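Long-range contacts in alpha-1,2-mannosidase (Bacteroides thetaiotaomicron, PDB 2WVY), which probably hydrolyses alpha-1,2-linked mannosides with the help of a calcium ion, as glycoside hydrolases of family 92 do: residues I156-E161 with A217-D222; S42-E47 with G63-H68; I380-V385 with A452-C457; F672-A677 with G710-S715. All coordinates share one frame; numbering follows the deposited sequence.

Contact 1 of 4, residues I156-E161 with A217-D222; sequences ITIEPE and AYLKFD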
loop_
_atom_site.group_PDB
_atom_site.type_symbol
_atom_site.label_atom_id
_atom_site.label_comp_id
_atom_site.label_asym_id
_atom_site.label_seq_id
_atom_site.Cartn_x
_atom_site.Cartn_y
_atom_site.Cartn_z
ATOM N N ILE A 156 -48.064 9.055 24.410
ATOM C CA ILE A 156 -48.057 8.112 25.510
ATOM C C ILE A 156 -49.239 8.378 26.444
ATOM O O ILE A 156 -49.540 9.525 26.783
ATOM C CB ILE A 156 -46.749 8.181 26.364
ATOM C CG1 ILE A 156 -45.502 7.966 25.505
ATOM C CG2 ILE A 156 -46.808 7.138 27.442
ATOM C CD1 ILE A 156 -44.164 8.198 26.206
ATOM N N THR A 157 -49.896 7.303 26.866
ATOM C CA THR A 157 -50.968 7.404 27.844
ATOM C C THR A 157 -50.721 6.431 28.995
ATOM O O THR A 157 -50.554 5.222 28.789
ATOM C CB THR A 157 -52.359 7.148 27.215
ATOM O OG1 THR A 157 -52.654 8.173 26.255
ATOM C CG2 THR A 157 -53.443 7.147 28.286
ATOM N N ILE A 158 -50.682 6.969 30.202
ATOM C CA ILE A 158 -50.487 6.181 31.403
ATOM C C ILE A 158 -51.841 5.958 32.065
ATOM O O ILE A 158 -52.629 6.895 32.189
ATOM C CB ILE A 158 -49.626 6.954 32.415
ATOM C CG1 ILE A 158 -48.347 7.474 31.749
ATOM C CG2 ILE A 158 -49.327 6.077 33.627
ATOM C CD1 ILE A 158 -47.535 8.408 32.629
ATOM N N GLU A 159 -52.116 4.731 32.494
ATOM C CA GLU A 159 -53.295 4.468 33.337
ATOM C C GLU A 159 -52.803 3.888 34.646
ATOM O O GLU A 159 -52.736 2.669 34.809
ATOM C CB GLU A 159 -54.254 3.502 32.655
ATOM C CG GLU A 159 -54.800 4.049 31.374
ATOM C CD GLU A 159 -55.707 3.064 30.675
ATOM O OE1 GLU A 159 -55.292 2.517 29.626
ATOM O OE2 GLU A 159 -56.831 2.838 31.188
ATOM N N PRO A 160 -52.426 4.769 35.575
ATOM C CA PRO A 160 -51.637 4.341 36.725
ATOM C C PRO A 160 -52.368 3.347 37.641
ATOM O O PRO A 160 -51.740 2.411 38.142
ATOM C CB PRO A 160 -51.281 5.662 37.435
ATOM C CG PRO A 160 -52.262 6.663 36.924
ATOM C CD PRO A 160 -52.654 6.223 35.540
ATOM N N GLU A 161 -53.678 3.509 37.821
ATOM C CA GLU A 161 -54.425 2.592 38.682
ATOM C C GLU A 161 -54.458 1.177 38.091
ATOM O O GLU A 161 -54.555 0.197 38.816
ATOM C CB GLU A 161 -55.839 3.132 39.005
ATOM C CG GLU A 161 -56.897 3.008 37.885
ATOM C CD GLU A 161 -56.617 3.833 36.596
ATOM O OE1 GLU A 161 -55.606 4.566 36.474
ATOM O OE2 GLU A 161 -57.453 3.728 35.675
ATOM N N ALA A 217 -42.355 9.166 29.292
ATOM C CA ALA A 217 -43.151 9.121 30.503
ATOM C C ALA A 217 -42.304 8.460 31.575
ATOM O O ALA A 217 -41.385 7.706 31.264
ATOM C CB ALA A 217 -44.442 8.331 30.275
ATOM N N TYR A 218 -42.575 8.774 32.833
ATOM C CA TYR A 218 -41.925 8.057 33.911
ATOM C C TYR A 218 -42.973 7.464 34.823
ATOM O O TYR A 218 -44.086 7.993 34.932
ATOM C CB TYR A 218 -40.963 8.948 34.701
ATOM C CG TYR A 218 -41.621 9.871 35.706
ATOM C CD1 TYR A 218 -41.977 9.411 36.978
ATOM C CD2 TYR A 218 -41.884 11.202 35.388
ATOM C CE1 TYR A 218 -42.565 10.253 37.904
ATOM C CE2 TYR A 218 -42.477 12.054 36.305
ATOM C CZ TYR A 218 -42.818 11.575 37.559
ATOM O OH TYR A 218 -43.413 12.424 38.462
ATOM N N LEU A 219 -42.612 6.347 35.452
ATOM C CA LEU A 219 -43.408 5.747 36.511
ATOM C C LEU A 219 -42.469 5.557 37.680
ATOM O O LEU A 219 -41.283 5.235 37.493
ATOM C CB LEU A 219 -43.952 4.377 36.108
ATOM C CG LEU A 219 -44.755 4.152 34.825
ATOM C CD1 LEU A 219 -45.972 5.054 34.777
ATOM C CD2 LEU A 219 -43.884 4.369 33.585
ATOM N N LYS A 220 -42.996 5.748 38.883
ATOM C CA LYS A 220 -42.206 5.609 40.087
ATOM C C LYS A 220 -42.785 4.466 40.923
ATOM O O LYS A 220 -43.999 4.398 41.115
ATOM C CB LYS A 220 -42.224 6.913 40.885
ATOM C CG LYS A 220 -41.307 6.901 42.102
ATOM C CD LYS A 220 -41.249 8.275 42.728
ATOM C CE LYS A 220 -40.029 8.468 43.614
ATOM N NZ LYS A 220 -40.184 7.861 44.967
ATOM N N PHE A 221 -41.929 3.566 41.405
ATOM C CA PHE A 221 -42.422 2.404 42.151
ATOM C C PHE A 221 -41.949 2.371 43.597
ATOM O O PHE A 221 -41.145 3.192 44.041
ATOM C CB PHE A 221 -42.069 1.099 41.437
ATOM C CG PHE A 221 -42.564 1.052 40.038
ATOM C CD1 PHE A 221 -43.815 0.545 39.756
ATOM C CD2 PHE A 221 -41.811 1.580 39.007
ATOM C CE1 PHE A 221 -44.289 0.530 38.456
ATOM C CE2 PHE A 221 -42.288 1.565 37.714
ATOM C CZ PHE A 221 -43.524 1.030 37.441
ATOM N N ASP A 222 -42.469 1.413 44.336
ATOM C CA ASP A 222 -41.981 1.167 45.675
ATOM C C ASP A 222 -41.912 -0.343 45.893
ATOM O O ASP A 222 -42.560 -0.887 46.777
ATOM C CB ASP A 222 -42.892 1.841 46.705
ATOM C CG ASP A 222 -42.238 1.978 48.079
ATOM O OD1 ASP A 222 -41.001 1.801 48.203
ATOM O OD2 ASP A 222 -42.985 2.255 49.043
#
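I156 and I158 both point at A217, and I158 goes on to meet L219. The two strands are stacked over each other, not paired. Their axes come within 8.7 Å and run nearly parallel, with 19° between them. No hydrogen bond joins the two segments.

The methyl of A217 is held between two isoleucine branches. CB of A217 lies 3.9 Å from CG2 of I156 and 3.9 Å from CD1 of I158. I156 also reaches past this methyl. Its CG1 stands anti to the carbonyl carbon (chi1 -56°), and an extended second torsion carries CD1 on to the backbone. There CD1 of I156 lies 3.7 Å from N of A217.

I158 has the same rotamer but uses its two branches on different residues. CD1 takes A217, while CG2 takes L219. CG2 of I158 meets CD1 of L219 at 3.7 Å. These two side chains come alongside and slide past each other in opposite directions. Y195 of strand 194-198 touches both I158 and L219, and V165 of strand 164-169 touches I156 and L219.

The backbone polar groups bond within each layer. I156 pairs with V210, and A217 with V147. Y218 turns away from I158, and its hydroxyl bonds to H205.

Layers stacked in this way are characteristic of a beta sandwich, the build of family 92 N-terminal domains. The side-chain contacts here are aliphatic and buried, so these two strands are held against each other by close fit and exclusion of water, with no directed bond between them.

Contact 2 of 4, residues S42-E47 with G63-H68; sequences SPQTGE and GFRQTH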
loop_
_atom_site.group_PDB
_atom_site.type_symbol
_atom_site.label_atom_id
_atom_site.label_comp_id
_atom_site.label_asym_id
_atom_site.label_seq_id
_atom_site.Cartn_x
_atom_site.Cartn_y
_atom_site.Cartn_z
ATOM N N SER A 42 -33.031 -4.651 22.178
ATOM C CA SER A 42 -31.590 -4.480 22.365
ATOM C C SER A 42 -31.287 -3.372 23.366
ATOM O O SER A 42 -32.002 -2.374 23.422
ATOM C CB SER A 42 -30.923 -4.146 21.023
ATOM O OG SER A 42 -29.534 -3.893 21.188
ATOM N N PRO A 43 -30.216 -3.541 24.151
ATOM C CA PRO A 43 -29.694 -2.411 24.913
ATOM C C PRO A 43 -29.275 -1.334 23.929
ATOM O O PRO A 43 -28.910 -1.640 22.789
ATOM C CB PRO A 43 -28.454 -2.990 25.591
ATOM C CG PRO A 43 -28.025 -4.103 24.671
ATOM C CD PRO A 43 -29.330 -4.718 24.241
ATOM N N GLN A 44 -29.359 -0.083 24.360
ATOM C CA GLN A 44 -29.025 1.044 23.515
ATOM C C GLN A 44 -27.964 1.877 24.238
ATOM O O GLN A 44 -28.200 2.360 25.359
ATOM C CB GLN A 44 -30.273 1.906 23.279
ATOM C CG GLN A 44 -29.973 3.266 22.668
ATOM C CD GLN A 44 -31.188 4.193 22.624
ATOM O OE1 GLN A 44 -32.265 3.847 23.108
ATOM N NE2 GLN A 44 -31.008 5.394 22.050
ATOM N N THR A 45 -26.806 2.039 23.604
ATOM C CA THR A 45 -25.806 2.976 24.098
ATOM C C THR A 45 -25.742 4.267 23.269
ATOM O O THR A 45 -25.340 5.304 23.778
ATOM C CB THR A 45 -24.385 2.360 24.136
ATOM O OG1 THR A 45 -23.961 2.072 22.801
ATOM C CG2 THR A 45 -24.354 1.067 24.958
ATOM N N GLY A 46 -26.109 4.213 21.994
ATOM C CA GLY A 46 -26.076 5.431 21.174
ATOM C C GLY A 46 -27.286 6.335 21.424
ATOM O O GLY A 46 -28.273 5.902 22.018
ATOM N N GLU A 47 -27.214 7.586 20.965
ATOM C CA GLU A 47 -28.342 8.519 21.037
ATOM C C GLU A 47 -29.546 8.044 20.241
ATOM O O GLU A 47 -29.391 7.318 19.257
ATOM C CB GLU A 47 -27.935 9.886 20.461
ATOM C CG GLU A 47 -27.177 10.732 21.439
ATOM C CD GLU A 47 -26.807 12.112 20.887
ATOM O OE1 GLU A 47 -27.396 12.564 19.872
ATOM O OE2 GLU A 47 -25.909 12.744 21.491
ATOM N N GLY A 63 -31.146 2.968 27.247
ATOM C CA GLY A 63 -32.455 2.322 27.266
ATOM C C GLY A 63 -32.404 0.938 26.676
ATOM O O GLY A 63 -31.356 0.484 26.198
ATOM N N PHE A 64 -33.540 0.262 26.717
ATOM C CA PHE A 64 -33.698 -1.002 26.045
ATOM C C PHE A 64 -34.762 -0.791 24.985
ATOM O O PHE A 64 -35.905 -0.484 25.316
ATOM C CB PHE A 64 -34.099 -2.068 27.057
ATOM C CG PHE A 64 -33.049 -2.315 28.093
ATOM C CD1 PHE A 64 -32.030 -3.233 27.855
ATOM C CD2 PHE A 64 -33.035 -1.587 29.273
ATOM C CE1 PHE A 64 -31.042 -3.468 28.795
ATOM C CE2 PHE A 64 -32.030 -1.806 30.231
ATOM C CZ PHE A 64 -31.032 -2.753 29.985
ATOM N N ARG A 65 -34.357 -0.930 23.718
ATOM C CA ARG A 65 -35.150 -0.543 22.559
ATOM C C ARG A 65 -35.916 -1.710 21.975
ATOM O O ARG A 65 -35.368 -2.809 21.836
ATOM C CB ARG A 65 -34.223 -0.016 21.452
ATOM C CG ARG A 65 -33.686 1.433 21.664
ATOM C CD ARG A 65 -34.496 2.493 20.882
ATOM N NE ARG A 65 -34.287 2.367 19.437
ATOM C CZ ARG A 65 -33.161 2.724 18.820
ATOM N NH1 ARG A 65 -32.168 3.275 19.519
ATOM N NH2 ARG A 65 -33.035 2.555 17.500
ATOM N N GLN A 66 -37.173 -1.475 21.615
ATOM C CA GLN A 66 -37.843 -2.354 20.681
ATOM C C GLN A 66 -37.379 -1.813 19.360
ATOM O O GLN A 66 -37.592 -0.634 19.097
ATOM C CB GLN A 66 -39.359 -2.208 20.750
ATOM C CG GLN A 66 -40.074 -3.031 19.674
ATOM C CD GLN A 66 -41.547 -2.682 19.514
ATOM O OE1 GLN A 66 -41.895 -1.674 18.892
ATOM N NE2 GLN A 66 -42.416 -3.529 20.044
ATOM N N THR A 67 -36.736 -2.646 18.541
ATOM C CA THR A 67 -36.092 -2.170 17.322
ATOM C C THR A 67 -36.418 -3.028 16.086
ATOM O O THR A 67 -36.779 -4.204 16.210
ATOM C CB THR A 67 -34.556 -2.076 17.522
ATOM O OG1 THR A 67 -33.963 -1.525 16.344
ATOM C CG2 THR A 67 -33.932 -3.466 17.798
ATOM N N HIS A 68 -36.314 -2.438 14.895
ATOM C CA HIS A 68 -36.470 -3.215 13.664
ATOM C C HIS A 68 -35.260 -3.047 12.737
ATOM O O HIS A 68 -35.261 -3.529 11.598
ATOM C CB HIS A 68 -37.767 -2.812 12.954
ATOM C CG HIS A 68 -38.958 -2.841 13.855
ATOM N ND1 HIS A 68 -39.596 -4.015 14.206
ATOM C CD2 HIS A 68 -39.573 -1.855 14.547
ATOM C CE1 HIS A 68 -40.573 -3.747 15.050
ATOM N NE2 HIS A 68 -40.584 -2.440 15.269
HETATM O O HOH W 1 -29.700 4.578 18.650
#
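Q44 lies across the aliphatic part of R65 on one face of an antiparallel strand pair. The pair joins strands 40-44 and 60-67 in the N-terminal domain, a beta-rich unit of the sandwich type. S42 with R65 and Q44 with G63 are hydrogen-bonded pairs. P43 with F64 between them is non-hydrogen-bonded.

N of R65 bonds to O of S42 at 2.8 Å, and N of S42 returns a bond to O of R65. N of Q44 gives a third bond, to O of G63.

The Q44 chain is extended. This brings OE1 of Q44 to 3.2 Å from CG of R65. R65 bends at chi2 and chi3, so the guanidinium folds back and puts its edge toward CD of Q44. Amide and guanidinium planes stand 84° apart. NE2 of Q44 and NH1 of R65 are both donors and do not bond. Instead, NE2 of Q44 bonds to O of G46 at 2.8 Å.

R65 is also gripped by D76, through a salt bridge at NH2, and by T79 at NE. On the other face, CB of P43 meets CE1 of F64 at 4.1 Å, and Y112 touches both side chains.

The last arm of the guanidinium uses a water. This water accepts from NH1 of R65 at 2.9 Å and donates to O of E47 at 2.8 Å.

Contact 3 of 4, residues I380-V385 with A452-C457; sequences IGNNSV and AYADWC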
loop_
_atom_site.group_PDB
_atom_site.type_symbol
_atom_site.label_atom_id
_atom_site.label_comp_id
_atom_site.label_asym_id
_atom_site.label_seq_id
_atom_site.Cartn_x
_atom_site.Cartn_y
_atom_site.Cartn_z
ATOM N N ILE A 380 -28.621 -2.033 -5.693
ATOM C CA ILE A 380 -28.904 -2.245 -7.115
ATOM C C ILE A 380 -29.404 -3.656 -7.402
ATOM O O ILE A 380 -29.442 -4.511 -6.517
ATOM C CB ILE A 380 -27.641 -2.039 -7.990
ATOM C CG1 ILE A 380 -26.574 -3.097 -7.675
ATOM C CG2 ILE A 380 -27.047 -0.651 -7.801
ATOM C CD1 ILE A 380 -25.316 -2.954 -8.493
ATOM N N GLY A 381 -29.782 -3.893 -8.654
ATOM C CA GLY A 381 -30.124 -5.238 -9.095
ATOM C C GLY A 381 -31.600 -5.581 -9.042
ATOM O O GLY A 381 -32.415 -4.813 -8.528
ATOM N N ASN A 382 -31.936 -6.752 -9.575
ATOM C CA ASN A 382 -33.303 -7.254 -9.554
ATOM C C ASN A 382 -33.277 -8.603 -8.873
ATOM O O ASN A 382 -33.786 -9.595 -9.392
ATOM C CB ASN A 382 -33.835 -7.418 -10.973
ATOM C CG ASN A 382 -33.998 -6.090 -11.689
ATOM O OD1 ASN A 382 -34.276 -5.063 -11.068
ATOM N ND2 ASN A 382 -33.809 -6.100 -12.975
ATOM N N ASN A 383 -32.651 -8.636 -7.707
ATOM C CA ASN A 383 -32.385 -9.892 -7.054
ATOM C C ASN A 383 -33.603 -10.471 -6.339
ATOM O O ASN A 383 -33.547 -11.592 -5.845
ATOM C CB ASN A 383 -31.177 -9.752 -6.126
ATOM C CG ASN A 383 -29.903 -9.445 -6.892
ATOM O OD1 ASN A 383 -29.219 -8.455 -6.616
ATOM N ND2 ASN A 383 -29.584 -10.285 -7.871
ATOM N N SER A 384 -34.696 -9.713 -6.295
ATOM C CA SER A 384 -35.975 -10.263 -5.875
ATOM C C SER A 384 -36.308 -11.455 -6.771
ATOM O O SER A 384 -36.887 -12.456 -6.319
ATOM C CB SER A 384 -37.087 -9.218 -5.989
ATOM O OG SER A 384 -37.115 -8.634 -7.290
ATOM N N VAL A 385 -35.940 -11.338 -8.042
ATOM C CA VAL A 385 -36.162 -12.404 -9.008
ATOM C C VAL A 385 -35.444 -13.674 -8.569
ATOM O O VAL A 385 -36.016 -14.770 -8.577
ATOM C CB VAL A 385 -35.642 -11.994 -10.410
ATOM C CG1 VAL A 385 -35.671 -13.177 -11.342
ATOM C CG2 VAL A 385 -36.466 -10.809 -10.974
ATOM N N ALA A 452 -27.800 -8.982 -15.976
ATOM C CA ALA A 452 -27.571 -10.137 -16.827
ATOM C C ALA A 452 -27.917 -11.422 -16.065
ATOM O O ALA A 452 -28.515 -12.350 -16.621
ATOM C CB ALA A 452 -26.136 -10.163 -17.350
ATOM N N TYR A 453 -27.555 -11.461 -14.791
ATOM C CA TYR A 453 -27.905 -12.580 -13.928
ATOM C C TYR A 453 -29.433 -12.660 -13.722
ATOM O O TYR A 453 -30.035 -13.724 -13.853
ATOM C CB TYR A 453 -27.171 -12.439 -12.591
ATOM C CG TYR A 453 -27.713 -13.336 -11.506
ATOM C CD1 TYR A 453 -27.592 -14.728 -11.593
ATOM C CD2 TYR A 453 -28.350 -12.801 -10.397
ATOM C CE1 TYR A 453 -28.090 -15.546 -10.600
ATOM C CE2 TYR A 453 -28.854 -13.613 -9.407
ATOM C CZ TYR A 453 -28.722 -14.979 -9.512
ATOM O OH TYR A 453 -29.226 -15.775 -8.522
ATOM N N ALA A 454 -30.073 -11.532 -13.431
ATOM C CA ALA A 454 -31.522 -11.532 -13.238
ATOM C C ALA A 454 -32.253 -12.064 -14.478
ATOM O O ALA A 454 -33.245 -12.796 -14.376
ATOM C CB ALA A 454 -32.022 -10.120 -12.881
ATOM N N ASP A 455 -31.773 -11.665 -15.650
ATOM C CA ASP A 455 -32.385 -12.083 -16.889
ATOM C C ASP A 455 -32.184 -13.580 -17.069
ATOM O O ASP A 455 -33.083 -14.284 -17.529
ATOM C CB ASP A 455 -31.799 -11.294 -18.074
ATOM C CG ASP A 455 -32.210 -9.823 -18.050
ATOM O OD1 ASP A 455 -33.251 -9.509 -17.431
ATOM O OD2 ASP A 455 -31.486 -8.976 -18.624
ATOM N N TRP A 456 -31.001 -14.067 -16.719
ATOM C CA TRP A 456 -30.751 -15.485 -16.795
ATOM C C TRP A 456 -31.762 -16.225 -15.898
ATOM O O TRP A 456 -32.324 -17.253 -16.308
ATOM C CB TRP A 456 -29.300 -15.803 -16.430
ATOM C CG TRP A 456 -29.062 -17.268 -16.227
ATOM C CD1 TRP A 456 -28.696 -18.183 -17.181
ATOM C CD2 TRP A 456 -29.194 -17.996 -15.001
ATOM N NE1 TRP A 456 -28.590 -19.429 -16.621
ATOM C CE2 TRP A 456 -28.890 -19.349 -15.286
ATOM C CE3 TRP A 456 -29.521 -17.633 -13.687
ATOM C CZ2 TRP A 456 -28.903 -20.343 -14.309
ATOM C CZ3 TRP A 456 -29.545 -18.621 -12.712
ATOM C CH2 TRP A 456 -29.244 -19.971 -13.034
ATOM N N CYS A 457 -32.028 -15.670 -14.709
ATOM C CA CYS A 457 -33.043 -16.198 -13.784
ATOM C C CYS A 457 -34.435 -16.286 -14.413
ATOM O O CYS A 457 -35.099 -17.327 -14.336
ATOM C CB CYS A 457 -33.117 -15.367 -12.481
ATOM S SG CYS A 457 -31.704 -15.602 -11.385
#
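Y453 meets the loop-to-helix turn of 380-385 through the amide of N383. That amide lies at the edge of the Y453 ring, near its plane. The two side chains cross at about a right angle, and amide and ring planes are 42° apart. CG of Y453 is anti to its backbone N (chi1 166°), which brings the ring out beside N383. Its hydroxyl is held by O of P647 and OG of S386, and F527 meets the ring edge-to-face.

A454 follows and brings the two backbones closest, with CA of A454 nearest CA of N382. CB of A454 packs on CB of N382 at 3.8 Å. The small methyl also lies 3.9 Å from O of N382. That same carbonyl accepts from N of V385 at 3.1 Å, in the turn that leads into helix 383-393. O of A454 is touched by CG1 of V385 at 3.9 Å.

D455 points away, and is bound by R424 and Y430. NE1 of W456 bonds to the hydroxyl of Y733.

One turn after Y453 the chain comes back to the contact at C457. CB of C457 meets CG1 of V385 at 3.6 Å, the apolar pair of this contact. SG of C457 sits 3.5 Å above the plane of the Y453 ring, toward its rim.

All the touching residues are buried, and no hydrogen bond crosses. A helix start set against the middle of helix 444-465 fits the (alpha/alpha)6 barrel known for catalytic domains of this family.

Contact 4 of 4, residues F672-A677 with G710-S715; sequences FVVSAA and GELNLS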
loop_
_atom_site.group_PDB
_atom_site.type_symbol
_atom_site.label_atom_id
_atom_site.label_comp_id
_atom_site.label_asym_id
_atom_site.label_seq_id
_atom_site.Cartn_x
_atom_site.Cartn_y
_atom_site.Cartn_z
ATOM N N PHE A 672 -29.120 -35.214 6.085
ATOM C CA PHE A 672 -27.917 -35.306 5.275
ATOM C C PHE A 672 -26.667 -35.038 6.102
ATOM O O PHE A 672 -26.555 -34.004 6.768
ATOM C CB PHE A 672 -27.967 -34.354 4.082
ATOM C CG PHE A 672 -26.960 -34.689 3.033
ATOM C CD1 PHE A 672 -27.291 -35.521 1.973
ATOM C CD2 PHE A 672 -25.661 -34.225 3.138
ATOM C CE1 PHE A 672 -26.348 -35.852 1.008
ATOM C CE2 PHE A 672 -24.719 -34.542 2.177
ATOM C CZ PHE A 672 -25.060 -35.364 1.110
ATOM N N VAL A 673 -25.730 -35.978 6.063
ATOM C CA VAL A 673 -24.498 -35.878 6.845
ATOM C C VAL A 673 -23.281 -35.595 5.965
ATOM O O VAL A 673 -23.056 -36.279 4.966
ATOM C CB VAL A 673 -24.189 -37.202 7.600
ATOM C CG1 VAL A 673 -22.793 -37.131 8.234
ATOM C CG2 VAL A 673 -25.266 -37.520 8.636
ATOM N N VAL A 674 -22.488 -34.603 6.347
ATOM C CA VAL A 674 -21.173 -34.431 5.751
ATOM C C VAL A 674 -20.160 -34.863 6.793
ATOM O O VAL A 674 -19.928 -34.156 7.772
ATOM C CB VAL A 674 -20.855 -32.971 5.350
ATOM C CG1 VAL A 674 -19.483 -32.913 4.705
ATOM C CG2 VAL A 674 -21.923 -32.398 4.402
ATOM N N SER A 675 -19.565 -36.032 6.606
ATOM C CA SER A 675 -18.634 -36.513 7.605
ATOM C C SER A 675 -17.224 -36.410 7.079
ATOM O O SER A 675 -16.956 -36.717 5.919
ATOM C CB SER A 675 -18.955 -37.948 8.003
ATOM O OG SER A 675 -18.612 -38.828 6.957
ATOM N N ALA A 676 -16.325 -35.958 7.940
ATOM C CA ALA A 676 -14.930 -35.809 7.582
ATOM C C ALA A 676 -14.138 -36.191 8.818
ATOM O O ALA A 676 -13.580 -35.332 9.502
ATOM C CB ALA A 676 -14.643 -34.365 7.163
ATOM N N ALA A 677 -14.104 -37.488 9.105
ATOM C CA ALA A 677 -13.628 -37.991 10.400
ATOM C C ALA A 677 -12.191 -37.612 10.753
ATOM O O ALA A 677 -11.833 -37.556 11.938
ATOM C CB ALA A 677 -13.811 -39.509 10.480
ATOM N N GLY A 710 -28.989 -38.570 3.167
ATOM C CA GLY A 710 -27.883 -39.460 2.857
ATOM C C GLY A 710 -26.577 -39.010 3.476
ATOM O O GLY A 710 -26.561 -38.375 4.538
ATOM N N GLU A 711 -25.475 -39.313 2.804
ATOM C CA GLU A 711 -24.184 -39.039 3.385
ATOM C C GLU A 711 -23.046 -38.811 2.385
ATOM O O GLU A 711 -22.809 -39.615 1.472
ATOM C CB GLU A 711 -23.803 -40.137 4.378
ATOM C CG GLU A 711 -22.470 -39.851 5.053
ATOM C CD GLU A 711 -22.136 -40.845 6.162
ATOM O OE1 GLU A 711 -23.066 -41.460 6.734
ATOM O OE2 GLU A 711 -20.932 -41.007 6.459
ATOM N N LEU A 712 -22.342 -37.704 2.577
ATOM C CA LEU A 712 -21.135 -37.425 1.841
ATOM C C LEU A 712 -19.976 -37.707 2.774
ATOM O O LEU A 712 -19.787 -37.040 3.803
ATOM C CB LEU A 712 -21.101 -35.974 1.370
ATOM C CG LEU A 712 -19.850 -35.589 0.586
ATOM C CD1 LEU A 712 -19.847 -36.218 -0.818
ATOM C CD2 LEU A 712 -19.689 -34.080 0.484
ATOM N N ASN A 713 -19.205 -38.724 2.423
ATOM C CA ASN A 713 -18.113 -39.140 3.254
ATOM C C ASN A 713 -16.784 -38.679 2.664
ATOM O O ASN A 713 -16.409 -39.119 1.581
ATOM C CB ASN A 713 -18.145 -40.654 3.398
ATOM C CG ASN A 713 -17.279 -41.132 4.515
ATOM O OD1 ASN A 713 -16.069 -40.904 4.521
ATOM N ND2 ASN A 713 -17.891 -41.779 5.494
ATOM N N LEU A 714 -16.086 -37.789 3.372
ATOM C CA LEU A 714 -14.850 -37.187 2.868
ATOM C C LEU A 714 -13.618 -37.687 3.622
ATOM O O LEU A 714 -13.603 -37.708 4.860
ATOM C CB LEU A 714 -14.922 -35.662 2.964
ATOM C CG LEU A 714 -16.115 -34.964 2.307
ATOM C CD1 LEU A 714 -16.024 -33.476 2.516
ATOM C CD2 LEU A 714 -16.164 -35.277 0.826
ATOM N N SER A 715 -12.597 -38.098 2.875
ATOM C CA SER A 715 -11.297 -38.398 3.455
ATOM C C SER A 715 -10.425 -37.156 3.311
ATOM O O SER A 715 -10.077 -36.776 2.189
ATOM C CB SER A 715 -10.616 -39.551 2.712
ATOM O OG SER A 715 -11.473 -40.671 2.601
HETATM O O HOH W 2 -15.228 -39.059 7.037
#
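F672-S675 and G710-N713 pair as neighbouring parallel strands, 4.7 Å apart at their axes and 12° from exactly parallel. Four backbone bonds tie them and zigzag between the two strands. The first runs from N of V673 to O of G710 at 3.0 Å, and the last from N of L714 to O of S675 at 2.9 Å.

F672, V674 and L712 share one face of the sheet. CG of F672 is anti to the backbone N (chi1 -164°), which swings the ring over the next strand. One ring face then covers the backbone of G710 and N of E711. Farther along, CE2 of F672 meets CB of L712 at 4.0 Å. CG1 of V674 reaches CD1 of L714 at 4.1 Å, and L714 also packs on I686 and A689 of strand 685-691.

The other face carries V673, E711, S675 and N713. V673 and E711 lie side by side and point the same way. The E711 chain is extended, and its carboxylate takes a bond from the amide of N713. ND2 of N713 and OE2 of E711 are 3.3 Å apart, with the donor out of the carboxylate plane.

A water closes the far end. It accepts from N of A677 at 2.8 Å and donates to O of L714 and OD1 of N713.

The two faces thus differ in chemistry. The F672 side is apolar and buried, while the E711 side is mostly polar and partly exposed, consistent with a sheet covered by protein on one side.

From the N terminus, contact 2 closes first, joining strands 40-44 and 60-67 over a short loop. Contact 1 follows, and brings strand 216-221 back over strand 154-159. Both belong to the N-terminal domain, with centres 21 Å apart and no touch between them. The chain then enters the catalytic domain. Contact 3 closes a mainly helical loop, setting helix 383-393 on helix 444-465. Contact 4 closes last, in the mixed sheet that also includes strand 274-277. The four loops run in series, so none nests or crosses. Contacts 1 and 4 are farthest apart, about 59 Å between centres. Each contact ties its own domain locally.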